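Local coordinates for protein DNA polymerase (PDB 2PY5) that replicates viral DNA as a protein-primed, strand-displacing B-family DNA polymerase of high processivity and fidelity, and proofreads with a 3'-5' exonuclease activity, at residues F[22-27]-F[42-47]; F[208-213]-F[263-268]; F[212-217]-F[424-429]. The protein carries 2 engineered substitutions. All blocks are in the same frame, centred on the assembly; numbering follows the deposited sequence.

Interaction 1 (F[22-27]-F[42-47]); sequences CRVWAY and NSLDEF. With EDO (1,2-ethanediol), chain P.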
ATOM      1  N   CYS F  22     -23.570 -15.586 -11.250  1.00 31.55           N
ATOM      2  CA  CYS F  22     -22.435 -15.386 -10.377  1.00 31.61           C
ATOM      3  C   CYS F  22     -22.686 -16.044  -9.034  1.00 31.44           C
ATOM      4  O   CYS F  22     -23.605 -15.656  -8.300  1.00 32.90           O
ATOM      5  CB  CYS F  22     -22.207 -13.892 -10.209  1.00 32.94           C
ATOM      6  SG  CYS F  22     -20.902 -13.438  -9.095  1.00 32.86           S
ATOM      7  N   ARG F  23     -21.870 -17.046  -8.724  1.00 30.74           N
ATOM      8  CA  ARG F  23     -22.039 -17.817  -7.507  1.00 31.37           C
ATOM      9  C   ARG F  23     -20.761 -18.544  -7.117  1.00 31.40           C
ATOM     10  O   ARG F  23     -19.891 -18.774  -7.929  1.00 31.89           O
ATOM     11  CB  ARG F  23     -23.179 -18.822  -7.688  1.00 32.89           C
ATOM     12  CG  ARG F  23     -23.014 -19.713  -8.861  1.00 32.91           C
ATOM     13  CD  ARG F  23     -24.239 -20.606  -9.133  1.00 31.52           C
ATOM     14  NE  ARG F  23     -24.208 -20.972 -10.544  1.00 29.57           N
ATOM     15  CZ  ARG F  23     -23.404 -21.886 -11.094  1.00 30.60           C
ATOM     16  NH1 ARG F  23     -22.582 -22.627 -10.367  1.00 31.08           N
ATOM     17  NH2 ARG F  23     -23.420 -22.050 -12.394  1.00 32.15           N
ATOM     18  N   VAL F  24     -20.685 -18.921  -5.855  1.00 30.01           N
ATOM     19  CA  VAL F  24     -19.605 -19.776  -5.350  1.00 29.62           C
ATOM     20  C   VAL F  24     -19.786 -21.200  -5.891  1.00 29.86           C
ATOM     21  O   VAL F  24     -20.883 -21.773  -5.791  1.00 31.12           O
ATOM     22  CB  VAL F  24     -19.620 -19.777  -3.798  1.00 30.08           C
ATOM     23  CG1 VAL F  24     -18.667 -20.821  -3.217  1.00 30.44           C
ATOM     24  CG2 VAL F  24     -19.275 -18.382  -3.281  1.00 30.97           C
ATOM     25  N   TRP F  25     -18.735 -21.758  -6.497  1.00 30.48           N
ATOM     26  CA  TRP F  25     -18.746 -23.175  -6.880  1.00 29.74           C
ATOM     27  C   TRP F  25     -17.852 -24.043  -5.997  1.00 28.92           C
ATOM     28  O   TRP F  25     -17.947 -25.259  -6.034  1.00 30.70           O
ATOM     29  CB  TRP F  25     -18.429 -23.386  -8.369  1.00 30.15           C
ATOM     30  CG  TRP F  25     -17.037 -22.997  -8.826  1.00 29.62           C
ATOM     31  CD1 TRP F  25     -16.689 -21.832  -9.428  1.00 29.44           C
ATOM     32  CD2 TRP F  25     -15.849 -23.794  -8.767  1.00 29.37           C
ATOM     33  NE1 TRP F  25     -15.359 -21.848  -9.762  1.00 30.46           N
ATOM     34  CE2 TRP F  25     -14.814 -23.039  -9.362  1.00 31.15           C
ATOM     35  CE3 TRP F  25     -15.558 -25.083  -8.294  1.00 30.94           C
ATOM     36  CZ2 TRP F  25     -13.501 -23.513  -9.460  1.00 31.35           C
ATOM     37  CZ3 TRP F  25     -14.250 -25.559  -8.404  1.00 30.82           C
ATOM     38  CH2 TRP F  25     -13.241 -24.772  -8.986  1.00 29.63           C
ATOM     39  N   ALA F  26     -16.985 -23.406  -5.206  1.00 29.72           N
ATOM     40  CA  ALA F  26     -16.191 -24.122  -4.209  1.00 29.22           C
ATOM     41  C   ALA F  26     -15.869 -23.230  -3.026  1.00 29.71           C
ATOM     42  O   ALA F  26     -15.707 -22.028  -3.183  1.00 30.20           O
ATOM     43  CB  ALA F  26     -14.894 -24.656  -4.815  1.00 29.78           C
ATOM     44  N   TYR F  27     -15.818 -23.833  -1.837  1.00 29.54           N
ATOM     45  CA  TYR F  27     -15.280 -23.178  -0.652  1.00 32.26           C
ATOM     46  C   TYR F  27     -14.234 -24.083  -0.023  1.00 29.72           C
ATOM     47  O   TYR F  27     -14.248 -25.303  -0.212  1.00 30.42           O
ATOM     48  CB  TYR F  27     -16.376 -22.892   0.381  1.00 32.01           C
ATOM     49  CG  TYR F  27     -16.896 -24.126   1.119  1.00 31.28           C
ATOM     50  CD1 TYR F  27     -16.201 -24.672   2.208  1.00 30.84           C
ATOM     51  CD2 TYR F  27     -18.071 -24.761   0.721  1.00 31.30           C
ATOM     52  CE1 TYR F  27     -16.683 -25.807   2.883  1.00 32.19           C
ATOM     53  CE2 TYR F  27     -18.551 -25.878   1.399  1.00 31.26           C
ATOM     54  CZ  TYR F  27     -17.840 -26.399   2.479  1.00 32.19           C
ATOM     55  OH  TYR F  27     -18.302 -27.522   3.150  1.00 33.44           O
ATOM     56  N   ASN F  42     -18.757 -27.718  -2.282  1.00 30.75           N
ATOM     57  CA  ASN F  42     -19.247 -27.028  -3.473  1.00 30.45           C
ATOM     58  C   ASN F  42     -20.555 -26.272  -3.247  1.00 31.87           C
ATOM     59  O   ASN F  42     -21.267 -25.969  -4.192  1.00 32.88           O
ATOM     60  CB  ASN F  42     -19.351 -28.007  -4.649  1.00 30.14           C
ATOM     61  CG  ASN F  42     -20.508 -28.987  -4.513  1.00 29.40           C
ATOM     62  OD1 ASN F  42     -21.176 -29.036  -3.470  1.00 32.78           O
ATOM     63  ND2 ASN F  42     -20.769 -29.770  -5.580  1.00 30.66           N
ATOM     64  N   SER F  43     -20.846 -25.941  -1.994  1.00 32.19           N
ATOM     65  CA  SER F  43     -22.100 -25.262  -1.629  1.00 31.45           C
ATOM     66  C   SER F  43     -21.872 -24.112  -0.661  1.00 31.28           C
ATOM     67  O   SER F  43     -21.395 -24.334   0.435  1.00 32.49           O
ATOM     68  CB  SER F  43     -23.043 -26.273  -0.979  1.00 31.61           C
ATOM     69  OG  SER F  43     -24.162 -25.646  -0.389  1.00 33.20           O
ATOM     70  N   LEU F  44     -22.214 -22.889  -1.069  1.00 30.95           N
ATOM     71  CA  LEU F  44     -22.162 -21.744  -0.159  1.00 28.60           C
ATOM     72  C   LEU F  44     -23.117 -21.938   1.005  1.00 30.17           C
ATOM     73  O   LEU F  44     -22.798 -21.561   2.134  1.00 30.77           O
ATOM     74  CB  LEU F  44     -22.469 -20.421  -0.879  1.00 31.94           C
ATOM     75  CG  LEU F  44     -22.347 -19.143  -0.047  1.00 30.17           C
ATOM     76  CD1 LEU F  44     -20.950 -19.045   0.629  1.00 31.39           C
ATOM     77  CD2 LEU F  44     -22.580 -17.890  -0.876  1.00 33.20           C
ATOM     78  N   ASP F  45     -24.288 -22.514   0.757  1.00 30.52           N
ATOM     79  CA  ASP F  45     -25.230 -22.787   1.837  1.00 31.04           C
ATOM     80  C   ASP F  45     -24.579 -23.637   2.919  1.00 30.80           C
ATOM     81  O   ASP F  45     -24.732 -23.363   4.094  1.00 31.21           O
ATOM     82  CB  ASP F  45     -26.462 -23.527   1.321  1.00 29.17           C
ATOM     83  CG  ASP F  45     -27.465 -22.629   0.602  1.00 30.14           C
ATOM     84  OD1 ASP F  45     -27.420 -21.395   0.758  1.00 31.87           O
ATOM     85  OD2 ASP F  45     -28.363 -23.185  -0.093  1.00 32.51           O
ATOM     86  N   GLU F  46     -23.866 -24.672   2.498  1.00 31.90           N
ATOM     87  CA  GLU F  46     -23.174 -25.548   3.425  1.00 29.32           C
ATOM     88  C   GLU F  46     -22.109 -24.771   4.204  1.00 31.32           C
ATOM     89  O   GLU F  46     -21.997 -24.922   5.431  1.00 32.95           O
ATOM     90  CB  GLU F  46     -22.524 -26.681   2.653  1.00 31.08           C
ATOM     91  CG  GLU F  46     -21.925 -27.739   3.515  1.00 32.89           C
ATOM     92  CD  GLU F  46     -21.472 -28.909   2.695  1.00 34.60           C
ATOM     93  OE1 GLU F  46     -20.339 -28.860   2.170  1.00 36.44           O
ATOM     94  OE2 GLU F  46     -22.271 -29.871   2.549  1.00 38.73           O
ATOM     95  N   PHE F  47     -21.331 -23.967   3.482  1.00 30.85           N
ATOM     96  CA  PHE F  47     -20.260 -23.168   4.105  1.00 29.25           C
ATOM     97  C   PHE F  47     -20.856 -22.229   5.154  1.00 30.67           C
ATOM     98  O   PHE F  47     -20.368 -22.138   6.295  1.00 30.92           O
ATOM     99  CB  PHE F  47     -19.526 -22.336   3.057  1.00 29.83           C
ATOM    100  CG  PHE F  47     -18.456 -21.434   3.655  1.00 30.03           C
ATOM    101  CD1 PHE F  47     -17.243 -21.988   4.079  1.00 32.55           C
ATOM    102  CD2 PHE F  47     -18.648 -20.065   3.790  1.00 31.64           C
ATOM    103  CE1 PHE F  47     -16.253 -21.185   4.658  1.00 32.38           C
ATOM    104  CE2 PHE F  47     -17.650 -19.260   4.353  1.00 31.95           C
ATOM    105  CZ  PHE F  47     -16.454 -19.839   4.781  1.00 32.00           C
TER
HETATM  106  C1  EDO P9001     -27.270 -26.914   0.474  1.00 41.19           C
HETATM  107  O1  EDO P9001     -25.974 -27.519   0.519  1.00 40.31           O
HETATM  108  C2  EDO P9001     -27.499 -26.226  -0.867  1.00 41.57           C
HETATM  109  O2  EDO P9001     -28.787 -25.586  -0.900  1.00 40.67           O
HETATM  110  O   HOH W   1     -22.918 -22.216  -3.934  1.00 24.82           O
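Tyr-27 and Phe-47 meet where strand 24-31 passes the start of helix 44-54, inside the RNase H-like fold of the 3'-5' exonuclease region. The aromatic contact is oblique, with ring planes at 47°. Phe-47 CB sits over one face of the Tyr-27 ring, 3.9 Å from its centroid and offset toward the rim, while Phe-47 CD1 approaches Tyr-27 CD1 to 3.4 Å.

Among the polar contacts, Tyr-27 OH donates to Glu-46 OE1 over 2.6 Å. The carboxylate stands nearly perpendicular to the ring (87°); OE1, at the ring's edge, is met on its anti side, somewhat out of the carboxylate plane. Tyr-27 CG lies between the backbone N and the carbonyl carbon (chi1 73°), which starts the ring toward the helix. Glu-46 also donates its N to Ser-43 OG, the N-cap of the helix, and a water links Val-24 O to Leu-44 N.

A separate apolar contact joins Val-24 CG2 to Leu-44 CD2 at 4.1 Å, the side chains crossing at about a right angle. CB of Trp-25 points away from the helix, and its side chain touches Glu-14, essential for exonucleolysis; Trp-25 and Ala-26 face that residue together as a classic beta bulge. At the bulge, Asn-42 CA makes a CA-H...O contact of 3.4 Å with Trp-25 O.

Interaction 2 (F[208-213]-F[263-268]); sequences KKVFPT and LPYGEP. With EDO (1,2-ethanediol), chain M.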
ATOM      1  N   LYS F 208       1.978   9.165  24.822  1.00 32.55           N
ATOM      2  CA  LYS F 208       0.927  10.125  25.143  1.00 34.70           C
ATOM      3  C   LYS F 208       1.473  11.532  25.389  1.00 34.99           C
ATOM      4  O   LYS F 208       0.828  12.530  25.062  1.00 37.43           O
ATOM      5  CB  LYS F 208       0.149   9.662  26.378  1.00 37.30           C
ATOM      6  CG  LYS F 208      -0.666   8.411  26.156  1.00 42.46           C
ATOM      7  CD  LYS F 208      -1.274   7.961  27.467  1.00 46.83           C
ATOM      8  CE  LYS F 208      -2.189   6.786  27.289  1.00 49.88           C
ATOM      9  NZ  LYS F 208      -2.337   6.054  28.586  1.00 52.00           N
ATOM     10  N   LYS F 209       2.664  11.600  25.951  1.00 34.34           N
ATOM     11  CA  LYS F 209       3.286  12.879  26.283  1.00 36.72           C
ATOM     12  C   LYS F 209       3.767  13.572  25.021  1.00 36.45           C
ATOM     13  O   LYS F 209       3.541  14.781  24.842  1.00 38.73           O
ATOM     14  CB  LYS F 209       4.450  12.651  27.241  1.00 40.56           C
ATOM     15  CG  LYS F 209       5.058  13.921  27.810  1.00 45.28           C
ATOM     16  CD  LYS F 209       5.992  13.590  28.954  1.00 50.10           C
ATOM     17  CE  LYS F 209       6.523  14.837  29.645  1.00 52.32           C
ATOM     18  NZ  LYS F 209       7.188  14.485  30.941  1.00 54.86           N
ATOM     19  N   VAL F 210       4.416  12.819  24.136  1.00 32.74           N
ATOM     20  CA  VAL F 210       5.049  13.410  22.953  1.00 32.31           C
ATOM     21  C   VAL F 210       4.142  13.473  21.724  1.00 33.18           C
ATOM     22  O   VAL F 210       4.384  14.287  20.829  1.00 35.40           O
ATOM     23  CB  VAL F 210       6.404  12.754  22.591  1.00 33.98           C
ATOM     24  CG1 VAL F 210       7.324  12.713  23.835  1.00 34.55           C
ATOM     25  CG2 VAL F 210       6.235  11.407  21.981  1.00 33.89           C
ATOM     26  N   PHE F 211       3.107  12.627  21.666  1.00 31.59           N
ATOM     27  CA  PHE F 211       2.148  12.665  20.543  1.00 31.94           C
ATOM     28  C   PHE F 211       0.736  12.924  21.075  1.00 30.97           C
ATOM     29  O   PHE F 211      -0.117  12.019  21.071  1.00 33.55           O
ATOM     30  CB  PHE F 211       2.211  11.374  19.735  1.00 33.73           C
ATOM     31  CG  PHE F 211       3.575  11.050  19.218  1.00 32.00           C
ATOM     32  CD1 PHE F 211       4.185   9.839  19.518  1.00 33.04           C
ATOM     33  CD2 PHE F 211       4.277  11.975  18.437  1.00 32.29           C
ATOM     34  CE1 PHE F 211       5.451   9.547  19.030  1.00 35.96           C
ATOM     35  CE2 PHE F 211       5.532  11.691  17.940  1.00 32.76           C
ATOM     36  CZ  PHE F 211       6.128  10.479  18.224  1.00 34.95           C
ATOM     37  N   PRO F 212       0.487  14.158  21.531  1.00 32.24           N
ATOM     38  CA  PRO F 212      -0.797  14.521  22.079  1.00 32.10           C
ATOM     39  C   PRO F 212      -1.865  14.517  20.992  1.00 33.27           C
ATOM     40  O   PRO F 212      -1.559  14.675  19.789  1.00 34.27           O
ATOM     41  CB  PRO F 212      -0.564  15.932  22.608  1.00 34.02           C
ATOM     42  CG  PRO F 212       0.498  16.471  21.755  1.00 35.09           C
ATOM     43  CD  PRO F 212       1.400  15.312  21.515  1.00 32.76           C
ATOM     44  N   THR F 213      -3.103  14.322  21.411  1.00 35.82           N
ATOM     45  CA  THR F 213      -4.222  14.273  20.484  1.00 36.74           C
ATOM     46  C   THR F 213      -4.554  15.677  20.052  1.00 36.99           C
ATOM     47  O   THR F 213      -4.853  16.535  20.892  1.00 42.00           O
ATOM     48  CB  THR F 213      -5.455  13.667  21.156  1.00 38.85           C
ATOM     49  OG1 THR F 213      -5.113  12.398  21.711  1.00 41.90           O
ATOM     50  CG2 THR F 213      -6.582  13.499  20.141  1.00 39.97           C
ATOM     51  N   LEU F 263      12.252  15.654  13.429  1.00 29.94           N
ATOM     52  CA  LEU F 263      10.828  15.343  13.282  1.00 31.50           C
ATOM     53  C   LEU F 263       9.993  15.967  14.395  1.00 34.13           C
ATOM     54  O   LEU F 263      10.484  16.168  15.517  1.00 31.74           O
ATOM     55  CB  LEU F 263      10.605  13.837  13.212  1.00 31.02           C
ATOM     56  CG  LEU F 263      11.240  13.092  12.033  1.00 28.71           C
ATOM     57  CD1 LEU F 263      11.198  11.578  12.207  1.00 30.41           C
ATOM     58  CD2 LEU F 263      10.526  13.536  10.745  1.00 32.19           C
ATOM     59  N   PRO F 264       8.731  16.287  14.102  1.00 29.59           N
ATOM     60  CA  PRO F 264       7.906  17.044  15.039  1.00 28.45           C
ATOM     61  C   PRO F 264       7.307  16.210  16.158  1.00 32.03           C
ATOM     62  O   PRO F 264       6.999  15.021  15.978  1.00 31.65           O
ATOM     63  CB  PRO F 264       6.778  17.556  14.125  1.00 31.03           C
ATOM     64  CG  PRO F 264       6.601  16.449  13.180  1.00 31.21           C
ATOM     65  CD  PRO F 264       7.988  16.011  12.850  1.00 30.09           C
ATOM     66  N   TYR F 265       7.079  16.856  17.304  1.00 30.12           N
ATOM     67  CA  TYR F 265       6.305  16.254  18.381  1.00 32.33           C
ATOM     68  C   TYR F 265       5.608  17.351  19.196  1.00 30.04           C
ATOM     69  O   TYR F 265       5.877  18.569  19.024  1.00 30.68           O
ATOM     70  CB  TYR F 265       7.199  15.376  19.280  1.00 31.36           C
ATOM     71  CG  TYR F 265       8.105  16.157  20.195  1.00 30.97           C
ATOM     72  CD1 TYR F 265       7.715  16.453  21.501  1.00 30.83           C
ATOM     73  CD2 TYR F 265       9.339  16.614  19.762  1.00 31.77           C
ATOM     74  CE1 TYR F 265       8.532  17.185  22.343  1.00 29.65           C
ATOM     75  CE2 TYR F 265      10.179  17.362  20.625  1.00 30.60           C
ATOM     76  CZ  TYR F 265       9.743  17.652  21.889  1.00 30.38           C
ATOM     77  OH  TYR F 265      10.574  18.378  22.756  1.00 33.02           O
ATOM     78  N   GLY F 266       4.731  16.909  20.094  1.00 31.79           N
ATOM     79  CA  GLY F 266       4.065  17.803  21.017  1.00 31.34           C
ATOM     80  C   GLY F 266       2.931  18.633  20.477  1.00 32.51           C
ATOM     81  O   GLY F 266       2.510  18.475  19.320  1.00 33.05           O
ATOM     82  N   GLU F 267       2.429  19.532  21.324  1.00 32.29           N
ATOM     83  CA  GLU F 267       1.307  20.382  20.958  1.00 32.80           C
ATOM     84  C   GLU F 267       1.830  21.485  20.063  1.00 32.52           C
ATOM     85  O   GLU F 267       2.776  22.181  20.437  1.00 33.01           O
ATOM     86  CB  GLU F 267       0.647  21.019  22.181  1.00 35.75           C
ATOM     87  CG  GLU F 267      -0.667  21.749  21.858  1.00 40.98           C
ATOM     88  CD  GLU F 267      -1.807  20.806  21.392  1.00 46.26           C
ATOM     89  OE1 GLU F 267      -1.893  19.683  21.926  1.00 47.45           O
ATOM     90  OE2 GLU F 267      -2.619  21.201  20.497  1.00 46.81           O
ATOM     91  N   PRO F 268       1.229  21.662  18.895  1.00 32.94           N
ATOM     92  CA  PRO F 268       1.674  22.770  18.065  1.00 32.55           C
ATOM     93  C   PRO F 268       1.249  24.130  18.603  1.00 32.75           C
ATOM     94  O   PRO F 268       0.333  24.221  19.429  1.00 33.00           O
ATOM     95  CB  PRO F 268       0.972  22.515  16.726  1.00 35.33           C
ATOM     96  CG  PRO F 268      -0.222  21.764  17.078  1.00 37.67           C
ATOM     97  CD  PRO F 268       0.178  20.871  18.227  1.00 34.77           C
TER
HETATM   98  C1  EDO M8011      -2.726  11.376  24.677  1.00 42.35           C
HETATM   99  O1  EDO M8011      -1.790  12.384  25.083  1.00 40.62           O
HETATM  100  C2  EDO M8011      -2.674  11.161  23.164  1.00 41.36           C
HETATM  101  O2  EDO M8011      -1.544  10.391  22.745  1.00 40.68           O
HETATM  102  O   HOH W   2      -3.932  18.226  22.785  1.00 51.38           O
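Val-210 and Gly-266 share the backbone bond that joins the end of helix 204-210 to the corner between strands 263-265 and 267-272. Gly-266 N donates to Val-210 O over 2.7 Å at an N-H...O angle of 158°, approaching from 27° off the carbonyl plane. The same oxygen lies 3.4 Å from Tyr-265 CB, near the plane of the tyrosine ring and at its edge. Alongside, Val-210 CB rests 4.1 Å from Tyr-265 CD1. Pro-212 packs on the glycine backbone, its CG 3.5 Å from Gly-266 C. Pro-212 CG also lies against Glu-267 N, and a water donating to Thr-213 O and Glu-267 OE1 adds a bridge.

Around these lies a second layer. Val-210 CG2 lies over the centre of the Phe-211 ring, 3.5 Å above its plane, and Pro-264 O is near the edge of that ring. Phe-207 and Phe-393 meet the Phe-211 ring edge-to-face. An ethanediol, probably from the crystallisation liquor, donates to Lys-208 O in the last turn of the helix and to Phe-211 O just beyond it. Gly-266 has a phi of 77°, a value glycine adopts easily, and Gly-266 O accepts from Tyr-426 OH.

Farther out, Tyr-265 pairs by backbone bonds with Lys-354 of strand 340-356 and its side chain touches Thr-356, which binds single-stranded DNA. The contact thus seats the bend between two strands against the C-terminal end of a helix, consistent with the TPR1 insertion of protein-primed B-family polymerases joining the palm.

Interaction 3 (F[212-217]-F[424-429]); sequences PTLSLG and PVYTPM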
ATOM      1  N   PRO F 212       0.487  14.158  21.531  1.00 32.24           N
ATOM      2  CA  PRO F 212      -0.797  14.521  22.079  1.00 32.10           C
ATOM      3  C   PRO F 212      -1.865  14.517  20.992  1.00 33.27           C
ATOM      4  O   PRO F 212      -1.559  14.675  19.789  1.00 34.27           O
ATOM      5  CB  PRO F 212      -0.564  15.932  22.608  1.00 34.02           C
ATOM      6  CG  PRO F 212       0.498  16.471  21.755  1.00 35.09           C
ATOM      7  CD  PRO F 212       1.400  15.312  21.515  1.00 32.76           C
ATOM      8  N   THR F 213      -3.103  14.322  21.411  1.00 35.82           N
ATOM      9  CA  THR F 213      -4.222  14.273  20.484  1.00 36.74           C
ATOM     10  C   THR F 213      -4.554  15.677  20.052  1.00 36.99           C
ATOM     11  O   THR F 213      -4.853  16.535  20.892  1.00 42.00           O
ATOM     12  CB  THR F 213      -5.455  13.667  21.156  1.00 38.85           C
ATOM     13  OG1 THR F 213      -5.113  12.398  21.711  1.00 41.90           O
ATOM     14  CG2 THR F 213      -6.582  13.499  20.141  1.00 39.97           C
ATOM     15  N   LEU F 214      -4.473  15.940  18.747  1.00 34.55           N
ATOM     16  CA  LEU F 214      -4.837  17.237  18.224  1.00 35.30           C
ATOM     17  C   LEU F 214      -6.344  17.315  18.000  1.00 34.95           C
ATOM     18  O   LEU F 214      -7.024  16.306  17.751  1.00 33.69           O
ATOM     19  CB  LEU F 214      -4.106  17.535  16.913  1.00 36.91           C
ATOM     20  CG  LEU F 214      -2.557  17.577  16.939  1.00 39.97           C
ATOM     21  CD1 LEU F 214      -2.112  18.351  15.688  1.00 43.97           C
ATOM     22  CD2 LEU F 214      -1.974  18.163  18.202  1.00 43.80           C
ATOM     23  N   SER F 215      -6.872  18.527  18.095  1.00 33.25           N
ATOM     24  CA  SER F 215      -8.260  18.743  17.771  1.00 33.39           C
ATOM     25  C   SER F 215      -8.503  18.367  16.308  1.00 33.07           C
ATOM     26  O   SER F 215      -7.583  18.351  15.476  1.00 34.05           O
ATOM     27  CB  SER F 215      -8.642  20.195  17.993  1.00 35.12           C
ATOM     28  OG  SER F 215      -8.066  21.013  16.994  1.00 36.21           O
ATOM     29  N   LEU F 216      -9.748  18.071  15.980  1.00 32.65           N
ATOM     30  CA  LEU F 216     -10.082  17.746  14.613  1.00 31.94           C
ATOM     31  C   LEU F 216      -9.762  18.907  13.655  1.00 33.17           C
ATOM     32  O   LEU F 216      -9.307  18.671  12.537  1.00 34.09           O
ATOM     33  CB  LEU F 216     -11.547  17.335  14.498  1.00 34.18           C
ATOM     34  CG  LEU F 216     -11.875  16.022  15.229  1.00 38.26           C
ATOM     35  CD1 LEU F 216     -13.394  15.761  15.229  1.00 41.65           C
ATOM     36  CD2 LEU F 216     -11.125  14.836  14.635  1.00 40.45           C
ATOM     37  N   GLY F 217      -9.988  20.141  14.098  1.00 33.94           N
ATOM     38  CA  GLY F 217      -9.702  21.310  13.242  1.00 32.92           C
ATOM     39  C   GLY F 217      -8.216  21.463  12.960  1.00 32.47           C
ATOM     40  O   GLY F 217      -7.807  21.764  11.827  1.00 34.59           O
ATOM     41  N   PRO F 424      -7.244  11.454  16.227  1.00 31.54           N
ATOM     42  CA  PRO F 424      -6.047  11.361  15.405  1.00 32.83           C
ATOM     43  C   PRO F 424      -4.931  10.638  16.163  1.00 31.36           C
ATOM     44  O   PRO F 424      -5.003  10.472  17.382  1.00 33.89           O
ATOM     45  CB  PRO F 424      -5.630  12.826  15.189  1.00 34.69           C
ATOM     46  CG  PRO F 424      -6.663  13.651  15.705  1.00 36.07           C
ATOM     47  CD  PRO F 424      -7.622  12.849  16.508  1.00 32.12           C
ATOM     48  N   VAL F 425      -3.926  10.205  15.417  1.00 30.68           N
ATOM     49  CA  VAL F 425      -2.735   9.599  15.971  1.00 29.75           C
ATOM     50  C   VAL F 425      -1.762  10.774  16.137  1.00 29.02           C
ATOM     51  O   VAL F 425      -1.776  11.421  17.189  1.00 32.17           O
ATOM     52  CB  VAL F 425      -2.202   8.430  15.099  1.00 30.58           C
ATOM     53  CG1 VAL F 425      -0.951   7.856  15.716  1.00 32.33           C
ATOM     54  CG2 VAL F 425      -3.287   7.323  14.905  1.00 33.64           C
ATOM     55  N   TYR F 426      -0.955  11.082  15.129  1.00 30.56           N
ATOM     56  CA  TYR F 426      -0.113  12.310  15.176  1.00 29.19           C
ATOM     57  C   TYR F 426       0.316  12.672  13.773  1.00 28.97           C
ATOM     58  O   TYR F 426       1.402  12.362  13.298  1.00 30.31           O
ATOM     59  CB  TYR F 426       1.076  12.167  16.152  1.00 29.19           C
ATOM     60  CG  TYR F 426       1.717  13.508  16.438  1.00 28.22           C
ATOM     61  CD1 TYR F 426       1.103  14.427  17.298  1.00 29.26           C
ATOM     62  CD2 TYR F 426       2.904  13.886  15.837  1.00 29.23           C
ATOM     63  CE1 TYR F 426       1.683  15.680  17.536  1.00 28.28           C
ATOM     64  CE2 TYR F 426       3.462  15.141  16.073  1.00 28.74           C
ATOM     65  CZ  TYR F 426       2.830  16.025  16.914  1.00 28.03           C
ATOM     66  OH  TYR F 426       3.396  17.277  17.141  1.00 31.67           O
ATOM     67  N   THR F 427      -0.611  13.313  13.079  1.00 29.67           N
ATOM     68  CA  THR F 427      -0.462  13.583  11.651  1.00 30.41           C
ATOM     69  C   THR F 427       0.797  14.404  11.294  1.00 29.27           C
ATOM     70  O   THR F 427       1.385  14.156  10.240  1.00 30.01           O
ATOM     71  CB  THR F 427      -1.752  14.209  11.093  1.00 30.86           C
ATOM     72  OG1 THR F 427      -2.866  13.365  11.449  1.00 29.27           O
ATOM     73  CG2 THR F 427      -1.694  14.363   9.560  1.00 31.24           C
ATOM     74  N   PRO F 428       1.248  15.345  12.163  1.00 29.75           N
ATOM     75  CA  PRO F 428       2.474  16.062  11.777  1.00 28.90           C
ATOM     76  C   PRO F 428       3.656  15.114  11.485  1.00 28.79           C
ATOM     77  O   PRO F 428       4.492  15.404  10.659  1.00 29.38           O
ATOM     78  CB  PRO F 428       2.770  16.917  13.011  1.00 28.81           C
ATOM     79  CG  PRO F 428       1.431  17.140  13.609  1.00 28.82           C
ATOM     80  CD  PRO F 428       0.704  15.866  13.434  1.00 31.12           C
ATOM     81  N   MET F 429       3.736  13.995  12.218  1.00 30.34           N
ATOM     82  CA  MET F 429       4.831  13.068  12.009  1.00 30.77           C
ATOM     83  C   MET F 429       4.791  12.481  10.609  1.00 29.91           C
ATOM     84  O   MET F 429       5.823  12.358   9.941  1.00 30.82           O
ATOM     85  CB  MET F 429       4.804  11.965  13.082  1.00 32.40           C
ATOM     86  CG  MET F 429       5.925  10.985  13.072  1.00 36.99           C
ATOM     87  SD  MET F 429       7.535  11.749  13.269  1.00 32.70           S
ATOM     88  CE  MET F 429       7.833  11.896  15.018  1.00 36.73           C
TER
HETATM   89  O   HOH W   3      -2.724  14.003  17.324  1.00 20.00           O
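Pro-212 O, Leu-214 N and Val-425 O grip a single water between them: it donates to both carbonyls, 2.8 Å from Pro-212 O, and accepts from Leu-214 N at 3.0 Å. Three bonds hold it in the joint, where it links two carbonyls whose oxygens stand 4.2 Å apart, Pro-212 O from Val-425 O.

Beside the water, Pro-424 packs against 213-216. Its CG comes to 3.4 Å from Leu-214 O, and its CD meets Thr-213 CG2 at 3.8 Å, the two side chains crossing at about a right angle. Leu-216 CD2 touches the same CD more distantly.

The Tyr-426 ring meets Pro-212. CG is anti to the backbone N (chi1 -166°), directing the ring toward Pro-212; Pro-212 O lies at its edge, in plane, nearest CD1, and Pro-212 CD is 4.0 Å from Tyr-426 CE1. Pro-428 CD sits over the centre of one face, 3.7 Å above the plane, and Leu-214 CD1 reaches Pro-428 CG at 4.3 Å.

Ser-215 N-caps helix 216-223 through Leu-218 N, and Thr-427 OG1 bonds Asp-219 of that helix. The joint therefore sits between the starts of helices 216-223 and 427-447, with Phe-353 of strand 340-356 against Tyr-426 and Pro-428.

Along the chain, interaction 1 comes first and closes a short loop, in which 14 residues separate its segments, tying a strand to a helix within the exonuclease region. Interactions 2 and 3 open much later, about 38 and 32 Å from it at the nearest atoms. They start from the same stretch and share Pro-212 and Thr-213: interaction 2 closes after 49 residues and interaction 3 after 206. Segment 263-268 lies wholly inside the loop of interaction 3, though the starts overlap, so neither loop is strictly nested in the other. They pack against each other, centres about 8 Å apart. Together they fasten the region that coordinates synthesis and degradation to two separate parts of the polymerisation region.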